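Local structure of FKBP-type peptidyl-prolyl cis-trans isomerase 3 (Arabidopsis thaliana, 1U79) at residues A[93-98]-A[116-121]. The protein catalyses the cis-trans isomerisation of peptide bonds preceding proline, speeding protein folding, and provides the major such activity in the chloroplast thylakoid lumen. Residues are numbered along the deposited sequence; the frame is centred on the assembly and turned at random.
Sequences IPPELA and ASVLLF
Ile93 and Leu119 form an antiparallel hydrogen-bonded pair where strand 88-93 ends beside the start of strand 119-128. Ile93 N donates to Leu119 O at 2.8 Å, and Leu119 N returns a bond to Ile93 O at 2.9 Å; Val118 CA adds a CA-H...O contact to that same Ile93 oxygen. The face bearing Ile93 and Leu119 is buried and packs at ordinary van der Waals distances. Here CG1 of Ile93 lies anti to the carbonyl carbon (chi1 -52°), and its extended chain brings CD1 obliquely to 3.9 Å from CD1 of the Phe121 ring, which Trp70 meets edge-to-face. Leu119 CD1 reaches Ala98 CB at 3.5 Å, just beyond the 3-10 turn of Pro95 and Glu96. Toward solvent, beside exposed Ala116, the surroundings open, yet the Pro95 ring still sits close: CG rests against the Ala116 carbonyl, 3.1 Å from its O, while CD meets Val118 CG2 at 3.9 Å. An alanine in place of Pro95 would probably leave a gap beside Ala116 and Val118 and let the turn shift against them. The long excursion carrying the Cys106-Cys111 disulfide leaves and rejoins the curled antiparallel sheet of the FKBP domain here.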
ATOM      1  N   ILE A  93      -4.986  -5.350   1.608  1.00 10.31           N
ATOM      2  CA  ILE A  93      -3.896  -6.100   2.222  1.00 10.17           C
ATOM      3  C   ILE A  93      -4.291  -6.932   3.428  1.00 11.41           C
ATOM      4  O   ILE A  93      -4.713  -6.393   4.442  1.00 12.99           O
ATOM      5  CB  ILE A  93      -2.768  -5.124   2.667  1.00 10.09           C
ATOM      6  CG1 ILE A  93      -2.374  -4.221   1.491  1.00 12.30           C
ATOM      7  CG2 ILE A  93      -1.562  -5.919   3.190  1.00  8.81           C
ATOM      8  CD1 ILE A  93      -1.278  -3.224   1.802  1.00 15.72           C
ATOM      9  N   PRO A  94      -4.147  -8.263   3.335  1.00 14.46           N
ATOM     10  CA  PRO A  94      -4.506  -9.117   4.471  1.00 14.54           C
ATOM     11  C   PRO A  94      -3.524  -8.780   5.592  1.00 15.35           C
ATOM     12  O   PRO A  94      -2.410  -8.351   5.321  1.00 14.39           O
ATOM     13  CB  PRO A  94      -4.287 -10.533   3.935  1.00 15.95           C
ATOM     14  CG  PRO A  94      -4.420 -10.389   2.458  1.00 18.82           C
ATOM     15  CD  PRO A  94      -3.729  -9.069   2.178  1.00 14.35           C
ATOM     16  N   PRO A  95      -3.924  -8.979   6.861  1.00 15.46           N
ATOM     17  CA  PRO A  95      -3.072  -8.685   8.020  1.00 15.23           C
ATOM     18  C   PRO A  95      -1.677  -9.299   7.944  1.00 14.07           C
ATOM     19  O   PRO A  95      -0.711  -8.697   8.397  1.00 13.23           O
ATOM     20  CB  PRO A  95      -3.871  -9.251   9.190  1.00 16.32           C
ATOM     21  CG  PRO A  95      -5.280  -9.120   8.725  1.00 18.71           C
ATOM     22  CD  PRO A  95      -5.212  -9.547   7.290  1.00 16.04           C
ATOM     23  N   GLU A  96      -1.588 -10.506   7.390  1.00 15.69           N
ATOM     24  CA  GLU A  96      -0.314 -11.216   7.253  1.00 18.64           C
ATOM     25  C   GLU A  96       0.742 -10.377   6.523  1.00 17.91           C
ATOM     26  O   GLU A  96       1.935 -10.495   6.800  1.00 18.35           O
ATOM     27  CB  GLU A  96      -0.536 -12.542   6.501  1.00 21.75           C
ATOM     28  CG  GLU A  96      -1.056 -12.355   5.074  1.00 28.54           C
ATOM     29  CD  GLU A  96      -1.647 -13.622   4.463  1.00 32.21           C
ATOM     30  OE1 GLU A  96      -2.562 -14.211   5.074  1.00 32.58           O
ATOM     31  OE2 GLU A  96      -1.204 -14.020   3.363  1.00 34.32           O
ATOM     32  N   LEU A  97       0.297  -9.530   5.597  1.00 16.37           N
ATOM     33  CA  LEU A  97       1.195  -8.671   4.827  1.00 16.29           C
ATOM     34  C   LEU A  97       1.157  -7.217   5.303  1.00 15.91           C
ATOM     35  O   LEU A  97       1.620  -6.308   4.607  1.00 16.35           O
ATOM     36  CB  LEU A  97       0.831  -8.736   3.343  1.00 14.45           C
ATOM     37  CG  LEU A  97       0.841 -10.161   2.765  1.00 18.04           C
ATOM     38  CD1 LEU A  97       0.381 -10.139   1.313  1.00 18.40           C
ATOM     39  CD2 LEU A  97       2.242 -10.748   2.875  1.00 16.37           C
ATOM     40  N   ALA A  98       0.590  -6.990   6.485  1.00 13.87           N
ATOM     41  CA  ALA A  98       0.526  -5.638   7.023  1.00 14.10           C
ATOM     42  C   ALA A  98       1.073  -5.648   8.451  1.00 14.87           C
ATOM     43  O   ALA A  98       2.264  -5.860   8.640  1.00 15.13           O
ATOM     44  CB  ALA A  98      -0.916  -5.110   6.984  1.00 13.62           C
ATOM     45  N   ALA A 116      -5.061  -7.949  13.372  1.00 13.04           N
ATOM     46  CA  ALA A 116      -5.658  -8.707  12.271  1.00 13.87           C
ATOM     47  C   ALA A 116      -6.478  -7.865  11.310  1.00 13.77           C
ATOM     48  O   ALA A 116      -7.471  -8.336  10.748  1.00 14.45           O
ATOM     49  CB  ALA A 116      -6.523  -9.845  12.835  1.00 13.72           C
ATOM     50  N   SER A 117      -6.042  -6.628  11.100  1.00 11.91           N
ATOM     51  CA  SER A 117      -6.737  -5.724  10.205  1.00 13.91           C
ATOM     52  C   SER A 117      -6.367  -5.856   8.732  1.00 12.41           C
ATOM     53  O   SER A 117      -5.196  -5.861   8.369  1.00 13.62           O
ATOM     54  CB  SER A 117      -6.482  -4.266  10.614  1.00 16.08           C
ATOM     55  OG  SER A 117      -7.103  -3.943  11.849  1.00 14.58           O
ATOM     56  N   VAL A 118      -7.383  -5.964   7.887  1.00 12.36           N
ATOM     57  CA  VAL A 118      -7.167  -5.968   6.447  1.00 11.67           C
ATOM     58  C   VAL A 118      -7.069  -4.466   6.185  1.00 12.84           C
ATOM     59  O   VAL A 118      -7.874  -3.691   6.707  1.00 11.82           O
ATOM     60  CB  VAL A 118      -8.385  -6.510   5.682  1.00 13.61           C
ATOM     61  CG1 VAL A 118      -8.218  -6.231   4.188  1.00 13.46           C
ATOM     62  CG2 VAL A 118      -8.538  -8.003   5.942  1.00 12.06           C
ATOM     63  N   LEU A 119      -6.084  -4.040   5.408  1.00 11.82           N
ATOM     64  CA  LEU A 119      -5.937  -2.617   5.146  1.00 12.01           C
ATOM     65  C   LEU A 119      -6.256  -2.254   3.706  1.00 13.08           C
ATOM     66  O   LEU A 119      -5.954  -3.001   2.780  1.00 13.72           O
ATOM     67  CB  LEU A 119      -4.506  -2.179   5.459  1.00 12.68           C
ATOM     68  CG  LEU A 119      -3.959  -2.569   6.831  1.00 14.17           C
ATOM     69  CD1 LEU A 119      -2.556  -1.987   6.992  1.00 11.18           C
ATOM     70  CD2 LEU A 119      -4.887  -2.043   7.932  1.00 13.73           C
ATOM     71  N   LEU A 120      -6.871  -1.102   3.509  1.00 13.02           N
ATOM     72  CA  LEU A 120      -7.167  -0.653   2.160  1.00 11.70           C
ATOM     73  C   LEU A 120      -6.356   0.606   1.923  1.00 13.63           C
ATOM     74  O   LEU A 120      -6.362   1.513   2.758  1.00 13.96           O
ATOM     75  CB  LEU A 120      -8.658  -0.335   1.999  1.00 14.77           C
ATOM     76  CG  LEU A 120      -9.643  -1.505   1.884  1.00 15.36           C
ATOM     77  CD1 LEU A 120     -11.071  -0.960   1.854  1.00 17.52           C
ATOM     78  CD2 LEU A 120      -9.367  -2.309   0.625  1.00 16.70           C
ATOM     79  N   PHE A 121      -5.624   0.654   0.817  1.00 12.73           N
ATOM     80  CA  PHE A 121      -4.870   1.856   0.488  1.00 13.12           C
ATOM     81  C   PHE A 121      -5.191   2.297  -0.925  1.00 15.80           C
ATOM     82  O   PHE A 121      -5.430   1.467  -1.811  1.00 15.85           O
ATOM     83  CB  PHE A 121      -3.353   1.640   0.544  1.00 10.88           C
ATOM     84  CG  PHE A 121      -2.780   1.528   1.932  1.00 11.81           C
ATOM     85  CD1 PHE A 121      -2.667   0.288   2.558  1.00 10.99           C
ATOM     86  CD2 PHE A 121      -2.300   2.660   2.590  1.00 10.58           C
ATOM     87  CE1 PHE A 121      -2.079   0.170   3.817  1.00 12.20           C
ATOM     88  CE2 PHE A 121      -1.711   2.555   3.852  1.00 13.10           C
ATOM     89  CZ  PHE A 121      -1.599   1.308   4.465  1.00 11.61           C
TER